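Local structure of putative tetR family transcription regulator (Shewanella loihica, 3PPB) at residues T95-N100 with G159-A164; H48-K53 with L57-L62; F106-S111 with A163-F168. The protein probably binds DNA through a helix-turn-helix motif and regulates transcription as a member of the TetR family. All coordinates share one frame; numbering follows the deposited sequence.

Interaction 1 of 3, residues T95-N100 with G159-A164; sequences TWAMAN and GQYLAA. With EDO (1,2-ethanediol), chain G.
The carbonyl oxygen of Trp96, whose indole meets Tyr161 across the contact, takes two bonds from Asn100: the backbone N of Asn100 lies 2.9 Å from Trp96 O, and its side-chain ND2 2.8 Å from the same oxygen, with an N-H...O angle of 160°. This double grip lies at the end of helix 82-99, one of the helices of the tetracycline-repressor-like fold that pack beside helix 150-170. The same ND2 also lies over one face of the indole, toward its rim, so that one short amide both bonds the last-turn carbonyl and lies against the ring. From helix 150-170 comes Tyr161, its CG anti to the backbone N (chi1 167°), long enough to span the gap between helices that stay 9.5 Å apart at the CA atoms of Ala97 and Leu162. Its side chain crosses that of Trp96 at about a right angle. The phenol oxygen is held by a hydrogen bond to Gln104 of helix 101-110, and a bound tetraethylene glycol lies close to the tyrosine, consistent with a pocket here. Ala97, its side chain one methyl, suits this close approach: Tyr161 OH rests 3.4 Å from Ala97 CB and 3.8 Å from Trp96 CE3.

Interaction 2 of 3, residues H48-K53 with L57-L62; sequences HHFPSK and LEQLFL. With EDO (1,2-ethanediol), chain I.
Phe50 and Gln59 approach to 8.6 Å between their CA atoms where the chain leaves helix 43-49 at Phe50, turns through Pro51 and Ser52 and starts helix 53-74 at Lys53. The first turn of that new helix joins the two segments directly, Leu57 N donating to Lys53 O at 3.0 Å with an N-H...O angle of 159°. Ser52 is the N-cap, its OG accepting from the backbone N of Gln55, a task suited to a short hydroxyl side chain. Proline fits the turn before it, since it has no N-H to offer and its ring restrains the backbone.

Phe50 points toward the helix, and its CE1 reaches the aliphatic part of Gln59, lying 3.9 Å from Gln59 CB and 4.1 Å from Gln59 CG. The ring and the amide planes are 29° apart, but the amide itself leads away: Gln59 bends at chi2 (-53°), so its methylenes serve the phenyl ring while its polar end stays at the exposed surface. Lys53 turns the other way. Its long chain carries NZ to the backbone oxygens of Thr30 and Phe27, and the ammonium also makes a cation-pi contact with the Phe27 ring. On the next turn, Glu58 OE2 accepts from O1 of a bound ethanediol at 2.7 Å, and Leu57 CD2 lies 3.8 Å from C1 of that molecule.

Helix 43-49 belongs to the predicted helix-turn-helix motif, and the turn described here leads from it into the long helix 53-74. Helix 10-24 covers Phe50 through Lys11, Ile14 and Leu15, whereas Leu57 packs on Phe106 and Tyr110 of helix 101-110 and so joins the probable DNA-binding part to the rest of the protein.

Interaction 3 of 3, residues F106-S111 with A163-F168; sequences FFQLYS and AATRYF. With EDO (1,2-ethanediol), chain D; EDO (1,2-ethanediol), chain F.
Gln108 leaves helix 101-110 with its CB directed at helix 150-170, where Arg166 and Thr165 receive it. CB itself stays 4.3 Å from Arg166 NH1; the next atom, CG, comes much closer, 3.2 Å from Arg166 NH1, and lies at the edge of the guanidinium, near its plane. The bend at chi2 (57°) then turns CD away from the guanidinium; the amide and guanidinium planes are 58° apart. At the tip the two ends of the amide part company. OE1 lies 2.8 Å from O1 of a bound ethanediol; that O1 donates to the backbone oxygen of Gln108. NE2 gives a hydrogen bond to Leu162 O, and it sits 3.4 Å from Thr165 OG1.

Helices 101-110 and 150-170 are neighbours in the all-helical, tetracycline-repressor-like body of the protein, and glutamine suits their boundary because its methylenes can pack while its amide serves a backbone carbonyl. Thr165 turns its hydroxyl back on its own helix, OG1 bonding to Tyr161 O, which leaves its methyl to pack against Ala97. Arg166 bends at chi2 and chi3, which brings its end back toward Gln108. Its charge is engaged elsewhere: NE forms a salt bridge with Asp170, and NH1 donates to the backbone oxygen of Met112 of the second subunit.

In the fold
Along the chain interaction 2 comes first and is complete before the other two open; those begin on the successive helices 82-99 and 101-110 and both end on helix 150-170, where they share Ala163 and Ala164. Their centres are about 6 Å apart and both touch the second subunit, so helix 150-170 packs on two successive helices close to the dimer interface. Interaction 2 lies about 24 Å from interaction 1 and 22 Å from interaction 3, centre to centre. Yet Leu60 and Phe61 pack on Phe106, so helix 101-110 touches both helix 53-74, next after the predicted DNA-binding motif, and helix 150-170, consistent with the coupling between body and DNA-binding domain known in TetR relatives.

Interaction 1 of 3, residues T95-N100 with G159-A164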
loop_
_atom_site.group_PDB
_atom_site.type_symbol
_atom_site.label_atom_id
_atom_site.label_comp_id
_atom_site.label_asym_id
_atom_site.label_seq_id
_atom_site.Cartn_x
_atom_site.Cartn_y
_atom_site.Cartn_z
ATOM N N THR A 95 -9.585 3.055 -14.096
ATOM C CA THR A 95 -10.948 3.543 -14.334
ATOM C C THR A 95 -11.876 2.947 -13.283
ATOM O O THR A 95 -12.705 3.669 -12.716
ATOM C CB THR A 95 -11.414 3.207 -15.753
ATOM O OG1 THR A 95 -10.522 3.831 -16.674
ATOM C CG2 THR A 95 -12.857 3.649 -16.042
ATOM N N TRP A 96 -11.705 1.642 -12.991
ATOM C CA TRP A 96 -12.516 0.947 -11.988
ATOM C C TRP A 96 -12.333 1.614 -10.624
ATOM O O TRP A 96 -13.323 1.853 -9.937
ATOM C CB TRP A 96 -12.164 -0.547 -11.937
ATOM C CG TRP A 96 -12.964 -1.313 -10.919
ATOM C CD1 TRP A 96 -14.111 -2.023 -11.140
ATOM C CD2 TRP A 96 -12.674 -1.440 -9.516
ATOM N NE1 TRP A 96 -14.551 -2.595 -9.963
ATOM C CE2 TRP A 96 -13.698 -2.235 -8.945
ATOM C CE3 TRP A 96 -11.652 -0.955 -8.682
ATOM C CZ2 TRP A 96 -13.703 -2.581 -7.586
ATOM C CZ3 TRP A 96 -11.685 -1.266 -7.330
ATOM C CH2 TRP A 96 -12.707 -2.060 -6.795
ATOM N N ALA A 97 -11.070 1.935 -10.254
ATOM C CA ALA A 97 -10.717 2.599 -8.990
ATOM C C ALA A 97 -11.429 3.965 -8.838
ATOM O O ALA A 97 -11.889 4.284 -7.752
ATOM C CB ALA A 97 -9.211 2.790 -8.909
HETATM N N MSE A 98 -11.500 4.762 -9.925
HETATM C CA MSE A 98 -12.148 6.078 -9.917
HETATM C C MSE A 98 -13.668 5.920 -9.917
HETATM O O MSE A 98 -14.356 6.744 -9.326
HETATM C CB MSE A 98 -11.709 6.927 -11.122
HETATM C CG MSE A 98 -10.186 7.180 -11.186
HETATM SE SE MSE A 98 -9.400 7.972 -9.544
HETATM C CE MSE A 98 -10.117 9.850 -9.724
ATOM N N ALA A 99 -14.193 4.864 -10.562
ATOM C CA ALA A 99 -15.637 4.618 -10.635
ATOM C C ALA A 99 -16.220 4.009 -9.338
ATOM O O ALA A 99 -17.420 4.132 -9.127
ATOM C CB ALA A 99 -15.949 3.696 -11.809
ATOM N N ASN A 100 -15.397 3.326 -8.498
ATOM C CA ASN A 100 -15.866 2.664 -7.263
ATOM C C ASN A 100 -15.059 3.166 -6.063
ATOM O O ASN A 100 -14.199 2.439 -5.566
ATOM C CB ASN A 100 -15.747 1.134 -7.417
ATOM C CG ASN A 100 -16.447 0.606 -8.650
ATOM O OD1 ASN A 100 -17.634 0.293 -8.617
ATOM N ND2 ASN A 100 -15.759 0.567 -9.783
ATOM N N GLY A 159 1.648 -3.003 -5.948
ATOM C CA GLY A 159 2.133 -1.792 -5.293
ATOM C C GLY A 159 2.030 -0.558 -6.182
ATOM O O GLY A 159 1.689 0.534 -5.707
ATOM N N GLN A 160 2.336 -0.713 -7.478
ATOM C CA GLN A 160 2.278 0.405 -8.417
ATOM C C GLN A 160 0.844 0.796 -8.678
ATOM O O GLN A 160 0.560 1.985 -8.797
ATOM C CB GLN A 160 3.009 0.097 -9.722
ATOM C CG GLN A 160 4.518 -0.022 -9.491
ATOM C CD GLN A 160 5.253 -0.071 -10.778
ATOM O OE1 GLN A 160 5.267 -1.103 -11.467
ATOM N NE2 GLN A 160 5.867 1.045 -11.144
ATOM N N TYR A 161 -0.072 -0.186 -8.726
ATOM C CA TYR A 161 -1.510 0.109 -8.875
ATOM C C TYR A 161 -1.988 0.936 -7.666
ATOM O O TYR A 161 -2.679 1.948 -7.821
ATOM C CB TYR A 161 -2.323 -1.197 -9.006
ATOM C CG TYR A 161 -3.812 -0.993 -8.838
ATOM C CD1 TYR A 161 -4.588 -0.478 -9.877
ATOM C CD2 TYR A 161 -4.442 -1.261 -7.625
ATOM C CE1 TYR A 161 -5.963 -0.258 -9.717
ATOM C CE2 TYR A 161 -5.809 -1.016 -7.447
ATOM C CZ TYR A 161 -6.567 -0.531 -8.503
ATOM O OH TYR A 161 -7.914 -0.291 -8.362
ATOM N N LEU A 162 -1.620 0.504 -6.457
ATOM C CA LEU A 162 -2.055 1.204 -5.248
ATOM C C LEU A 162 -1.465 2.596 -5.167
ATOM O O LEU A 162 -2.135 3.510 -4.700
ATOM C CB LEU A 162 -1.735 0.394 -3.984
ATOM C CG LEU A 162 -2.547 -0.916 -3.805
ATOM C CD1 LEU A 162 -2.019 -1.693 -2.644
ATOM C CD2 LEU A 162 -4.044 -0.631 -3.628
ATOM N N ALA A 163 -0.230 2.775 -5.656
ATOM C CA ALA A 163 0.429 4.083 -5.670
ATOM C C ALA A 163 -0.271 5.019 -6.665
ATOM O O ALA A 163 -0.528 6.166 -6.328
ATOM C CB ALA A 163 1.890 3.926 -6.028
ATOM N N ALA A 164 -0.600 4.523 -7.874
ATOM C CA ALA A 164 -1.224 5.349 -8.921
ATOM C C ALA A 164 -2.651 5.720 -8.541
ATOM O O ALA A 164 -3.062 6.852 -8.791
ATOM C CB ALA A 164 -1.191 4.633 -10.283
HETATM C C1 EDO G . -17.971 -3.241 -10.099
HETATM O O1 EDO G . -17.398 -3.668 -8.854
HETATM C C2 EDO G . -17.458 -4.148 -11.216
HETATM O O2 EDO G . -17.919 -3.664 -12.486
#

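Interaction 2 of 3, residues H48-K53 with L57-L62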
loop_
_atom_site.group_PDB
_atom_site.type_symbol
_atom_site.label_atom_id
_atom_site.label_comp_id
_atom_site.label_asym_id
_atom_site.label_seq_id
_atom_site.Cartn_x
_atom_site.Cartn_y
_atom_site.Cartn_z
ATOM N N HIS A 48 -25.078 -16.538 11.218
ATOM C CA HIS A 48 -25.478 -17.679 10.396
ATOM C C HIS A 48 -24.679 -17.679 9.090
ATOM O O HIS A 48 -23.997 -18.661 8.801
ATOM C CB HIS A 48 -26.988 -17.652 10.110
ATOM C CG HIS A 48 -27.425 -18.662 9.088
ATOM N ND1 HIS A 48 -27.465 -20.027 9.376
ATOM C CD2 HIS A 48 -27.828 -18.477 7.809
ATOM C CE1 HIS A 48 -27.885 -20.617 8.267
ATOM N NE2 HIS A 48 -28.123 -19.726 7.299
ATOM N N HIS A 49 -24.727 -16.565 8.332
ATOM C CA HIS A 49 -23.990 -16.418 7.075
ATOM C C HIS A 49 -22.495 -16.246 7.330
ATOM O O HIS A 49 -21.696 -16.764 6.546
ATOM C CB HIS A 49 -24.521 -15.236 6.244
ATOM C CG HIS A 49 -25.975 -15.335 5.866
ATOM N ND1 HIS A 49 -26.904 -14.397 6.303
ATOM C CD2 HIS A 49 -26.612 -16.246 5.089
ATOM C CE1 HIS A 49 -28.062 -14.763 5.778
ATOM N NE2 HIS A 49 -27.937 -15.869 5.043
ATOM N N PHE A 50 -22.104 -15.543 8.419
ATOM C CA PHE A 50 -20.682 -15.299 8.693
ATOM C C PHE A 50 -20.357 -15.624 10.161
ATOM O O PHE A 50 -20.599 -14.784 11.031
ATOM C CB PHE A 50 -20.297 -13.845 8.326
ATOM C CG PHE A 50 -20.737 -13.423 6.937
ATOM C CD1 PHE A 50 -20.003 -13.796 5.810
ATOM C CD2 PHE A 50 -21.889 -12.664 6.755
ATOM C CE1 PHE A 50 -20.405 -13.402 4.529
ATOM C CE2 PHE A 50 -22.295 -12.280 5.470
ATOM C CZ PHE A 50 -21.548 -12.647 4.368
ATOM N N PRO A 51 -19.807 -16.838 10.443
ATOM C CA PRO A 51 -19.565 -17.252 11.843
ATOM C C PRO A 51 -18.653 -16.332 12.664
ATOM O O PRO A 51 -18.748 -16.322 13.896
ATOM C CB PRO A 51 -18.945 -18.644 11.695
ATOM C CG PRO A 51 -19.485 -19.151 10.406
ATOM C CD PRO A 51 -19.483 -17.938 9.512
ATOM N N SER A 52 -17.805 -15.548 11.999
ATOM C CA SER A 52 -16.926 -14.600 12.672
ATOM C C SER A 52 -16.802 -13.337 11.824
ATOM O O SER A 52 -17.159 -13.345 10.637
ATOM C CB SER A 52 -15.562 -15.223 12.953
ATOM O OG SER A 52 -14.793 -15.389 11.773
ATOM N N LYS A 53 -16.326 -12.241 12.442
ATOM C CA LYS A 53 -16.137 -10.962 11.759
ATOM C C LYS A 53 -14.999 -11.106 10.744
ATOM O O LYS A 53 -15.038 -10.478 9.690
ATOM C CB LYS A 53 -15.850 -9.867 12.780
ATOM C CG LYS A 53 -16.140 -8.461 12.269
ATOM C CD LYS A 53 -15.969 -7.416 13.370
ATOM C CE LYS A 53 -14.534 -7.261 13.827
ATOM N NZ LYS A 53 -14.406 -6.209 14.856
ATOM N N LEU A 57 -15.006 -10.373 6.710
ATOM C CA LEU A 57 -13.974 -9.581 6.028
ATOM C C LEU A 57 -13.358 -10.375 4.859
ATOM O O LEU A 57 -13.138 -9.809 3.792
ATOM C CB LEU A 57 -12.857 -9.121 7.000
ATOM C CG LEU A 57 -11.628 -8.445 6.338
ATOM C CD1 LEU A 57 -12.024 -7.169 5.631
ATOM C CD2 LEU A 57 -10.500 -8.206 7.336
ATOM N N GLU A 58 -13.080 -11.671 5.068
ATOM C CA GLU A 58 -12.456 -12.530 4.051
ATOM C C GLU A 58 -13.380 -12.721 2.837
ATOM O O GLU A 58 -12.912 -12.632 1.699
ATOM C CB GLU A 58 -12.078 -13.879 4.661
ATOM C CG GLU A 58 -10.914 -13.767 5.626
ATOM C CD GLU A 58 -10.570 -15.015 6.420
ATOM O OE1 GLU A 58 -11.270 -16.043 6.273
ATOM O OE2 GLU A 58 -9.582 -14.965 7.185
ATOM N N GLN A 59 -14.689 -12.934 3.090
ATOM C CA GLN A 59 -15.676 -13.122 2.026
ATOM C C GLN A 59 -15.870 -11.825 1.256
ATOM O O GLN A 59 -15.974 -11.852 0.028
ATOM C CB GLN A 59 -17.026 -13.651 2.574
ATOM C CG GLN A 59 -16.977 -15.103 3.095
ATOM C CD GLN A 59 -16.406 -16.086 2.095
ATOM O OE1 GLN A 59 -16.949 -16.287 1.004
ATOM N NE2 GLN A 59 -15.276 -16.697 2.434
ATOM N N LEU A 60 -15.896 -10.688 1.976
ATOM C CA LEU A 60 -16.006 -9.373 1.352
ATOM C C LEU A 60 -14.782 -9.116 0.460
ATOM O O LEU A 60 -14.925 -8.728 -0.705
ATOM C CB LEU A 60 -16.121 -8.297 2.447
ATOM C CG LEU A 60 -16.201 -6.853 1.978
ATOM C CD1 LEU A 60 -17.429 -6.612 1.085
ATOM C CD2 LEU A 60 -16.184 -5.898 3.163
ATOM N N PHE A 61 -13.576 -9.344 1.024
ATOM C CA PHE A 61 -12.285 -9.166 0.359
ATOM C C PHE A 61 -12.248 -9.903 -0.971
ATOM O O PHE A 61 -11.996 -9.274 -1.997
ATOM C CB PHE A 61 -11.144 -9.649 1.282
ATOM C CG PHE A 61 -9.749 -9.491 0.723
ATOM C CD1 PHE A 61 -9.114 -8.260 0.742
ATOM C CD2 PHE A 61 -9.062 -10.580 0.198
ATOM C CE1 PHE A 61 -7.831 -8.114 0.209
ATOM C CE2 PHE A 61 -7.772 -10.436 -0.302
ATOM C CZ PHE A 61 -7.164 -9.207 -0.288
ATOM N N LEU A 62 -12.535 -11.224 -0.957
ATOM C CA LEU A 62 -12.493 -12.064 -2.159
ATOM C C LEU A 62 -13.559 -11.639 -3.171
ATOM O O LEU A 62 -13.292 -11.649 -4.388
ATOM C CB LEU A 62 -12.627 -13.562 -1.819
ATOM C CG LEU A 62 -11.506 -14.178 -0.965
ATOM C CD1 LEU A 62 -11.903 -15.550 -0.475
ATOM C CD2 LEU A 62 -10.162 -14.237 -1.726
HETATM C C1 EDO I . -8.743 -11.456 8.170
HETATM O O1 EDO I . -8.315 -12.601 7.428
HETATM C C2 EDO I . -8.819 -11.722 9.667
HETATM O O2 EDO I . -7.880 -12.702 10.134
#

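Interaction 3 of 3, residues F106-S111 with A163-F168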
loop_
_atom_site.group_PDB
_atom_site.type_symbol
_atom_site.label_atom_id
_atom_site.label_comp_id
_atom_site.label_asym_id
_atom_site.label_seq_id
_atom_site.Cartn_x
_atom_site.Cartn_y
_atom_site.Cartn_z
ATOM N N PHE A 106 -11.310 0.465 0.234
ATOM C CA PHE A 106 -11.243 -0.858 0.864
ATOM C C PHE A 106 -9.957 -1.565 0.421
ATOM O O PHE A 106 -9.285 -2.152 1.266
ATOM C CB PHE A 106 -12.501 -1.697 0.510
ATOM C CG PHE A 106 -12.457 -3.129 0.991
ATOM C CD1 PHE A 106 -12.843 -3.454 2.287
ATOM C CD2 PHE A 106 -12.007 -4.152 0.155
ATOM C CE1 PHE A 106 -12.776 -4.771 2.746
ATOM C CE2 PHE A 106 -11.941 -5.471 0.616
ATOM C CZ PHE A 106 -12.348 -5.775 1.903
ATOM N N PHE A 107 -9.580 -1.477 -0.884
ATOM C CA PHE A 107 -8.317 -2.079 -1.364
ATOM C C PHE A 107 -7.121 -1.357 -0.749
ATOM O O PHE A 107 -6.197 -1.984 -0.246
ATOM C CB PHE A 107 -8.201 -2.036 -2.897
ATOM C CG PHE A 107 -8.978 -3.050 -3.701
ATOM C CD1 PHE A 107 -9.424 -4.239 -3.119
ATOM C CD2 PHE A 107 -9.205 -2.854 -5.053
ATOM C CE1 PHE A 107 -10.112 -5.187 -3.871
ATOM C CE2 PHE A 107 -9.856 -3.828 -5.817
ATOM C CZ PHE A 107 -10.315 -4.977 -5.219
ATOM N N GLN A 108 -7.162 -0.038 -0.749
ATOM C CA GLN A 108 -6.084 0.772 -0.205
ATOM C C GLN A 108 -5.871 0.383 1.274
ATOM O O GLN A 108 -4.748 0.192 1.714
ATOM C CB GLN A 108 -6.445 2.256 -0.403
ATOM C CG GLN A 108 -5.282 3.201 -0.610
ATOM C CD GLN A 108 -4.351 2.890 -1.760
ATOM O OE1 GLN A 108 -3.339 2.233 -1.574
ATOM N NE2 GLN A 108 -4.601 3.433 -2.949
ATOM N N LEU A 109 -6.941 0.146 2.002
ATOM C CA LEU A 109 -6.792 -0.224 3.403
ATOM C C LEU A 109 -6.419 -1.689 3.649
ATOM O O LEU A 109 -5.713 -1.952 4.623
ATOM C CB LEU A 109 -8.101 0.070 4.158
ATOM C CG LEU A 109 -8.476 1.530 4.362
ATOM C CD1 LEU A 109 -9.968 1.660 4.619
ATOM C CD2 LEU A 109 -7.671 2.137 5.510
ATOM N N TYR A 110 -6.926 -2.644 2.841
ATOM C CA TYR A 110 -6.779 -4.065 3.184
ATOM C C TYR A 110 -5.963 -4.966 2.231
ATOM O O TYR A 110 -5.490 -6.008 2.694
ATOM C CB TYR A 110 -8.183 -4.692 3.345
ATOM C CG TYR A 110 -8.981 -4.076 4.476
ATOM C CD1 TYR A 110 -8.859 -4.546 5.777
ATOM C CD2 TYR A 110 -9.876 -3.037 4.241
ATOM C CE1 TYR A 110 -9.573 -3.967 6.827
ATOM C CE2 TYR A 110 -10.594 -2.452 5.284
ATOM C CZ TYR A 110 -10.429 -2.914 6.576
ATOM O OH TYR A 110 -11.136 -2.350 7.602
ATOM N N SER A 111 -5.832 -4.608 0.937
ATOM C CA SER A 111 -5.162 -5.394 -0.119
ATOM C C SER A 111 -3.735 -5.867 0.172
ATOM O O SER A 111 -3.347 -6.949 -0.291
ATOM C CB SER A 111 -5.097 -4.594 -1.409
ATOM O OG SER A 111 -6.310 -4.763 -2.110
ATOM N N ALA A 163 -0.230 2.775 -5.656
ATOM C CA ALA A 163 0.429 4.083 -5.670
ATOM C C ALA A 163 -0.271 5.019 -6.665
ATOM O O ALA A 163 -0.528 6.166 -6.328
ATOM C CB ALA A 163 1.890 3.926 -6.028
ATOM N N ALA A 164 -0.600 4.523 -7.874
ATOM C CA ALA A 164 -1.224 5.349 -8.921
ATOM C C ALA A 164 -2.651 5.720 -8.541
ATOM O O ALA A 164 -3.062 6.852 -8.791
ATOM C CB ALA A 164 -1.191 4.633 -10.283
ATOM N N THR A 165 -3.383 4.809 -7.889
ATOM C CA THR A 165 -4.763 5.085 -7.482
ATOM C C THR A 165 -4.800 5.998 -6.254
ATOM O O THR A 165 -5.726 6.783 -6.144
ATOM C CB THR A 165 -5.567 3.816 -7.311
ATOM O OG1 THR A 165 -4.964 2.969 -6.337
ATOM C CG2 THR A 165 -5.752 3.077 -8.635
ATOM N N ARG A 166 -3.778 5.943 -5.372
ATOM C CA ARG A 166 -3.627 6.875 -4.252
ATOM C C ARG A 166 -3.453 8.275 -4.843
ATOM O O ARG A 166 -4.158 9.201 -4.467
ATOM C CB ARG A 166 -2.379 6.494 -3.399
ATOM C CG ARG A 166 -1.882 7.551 -2.373
ATOM C CD ARG A 166 -2.706 7.536 -1.089
ATOM N NE ARG A 166 -4.006 8.181 -1.279
ATOM C CZ ARG A 166 -5.181 7.607 -1.043
ATOM N NH1 ARG A 166 -5.241 6.379 -0.549
ATOM N NH2 ARG A 166 -6.306 8.267 -1.285
ATOM N N TYR A 167 -2.532 8.396 -5.819
ATOM C CA TYR A 167 -2.207 9.633 -6.527
ATOM C C TYR A 167 -3.445 10.236 -7.199
ATOM O O TYR A 167 -3.709 11.433 -7.026
ATOM C CB TYR A 167 -1.110 9.350 -7.580
ATOM C CG TYR A 167 -0.632 10.559 -8.351
ATOM C CD1 TYR A 167 0.230 11.487 -7.772
ATOM C CD2 TYR A 167 -1.061 10.789 -9.655
ATOM C CE1 TYR A 167 0.667 12.609 -8.478
ATOM C CE2 TYR A 167 -0.640 11.909 -10.363
ATOM C CZ TYR A 167 0.257 12.796 -9.784
ATOM O OH TYR A 167 0.726 13.883 -10.486
ATOM N N PHE A 168 -4.196 9.433 -7.981
ATOM C CA PHE A 168 -5.327 9.967 -8.705
ATOM C C PHE A 168 -6.520 10.255 -7.809
ATOM O O PHE A 168 -7.286 11.147 -8.141
ATOM C CB PHE A 168 -5.709 9.080 -9.887
ATOM C CG PHE A 168 -4.678 9.146 -11.015
ATOM C CD1 PHE A 168 -4.414 10.348 -11.667
ATOM C CD2 PHE A 168 -4.010 8.002 -11.440
ATOM C CE1 PHE A 168 -3.478 10.416 -12.705
ATOM C CE2 PHE A 168 -3.049 8.066 -12.476
ATOM C CZ PHE A 168 -2.801 9.275 -13.106
HETATM C C1 EDO D . -5.302 -5.117 -6.875
HETATM O O1 EDO D . -5.801 -6.442 -6.706
HETATM C C2 EDO D . -6.161 -4.177 -6.046
HETATM O O2 EDO D . -6.192 -4.613 -4.690
HETATM C C1 EDO F . -1.447 0.731 1.830
HETATM O O1 EDO F . -2.296 1.304 0.826
HETATM C C2 EDO F . -0.671 -0.424 1.206
HETATM O O2 EDO F . -0.130 -1.264 2.238
#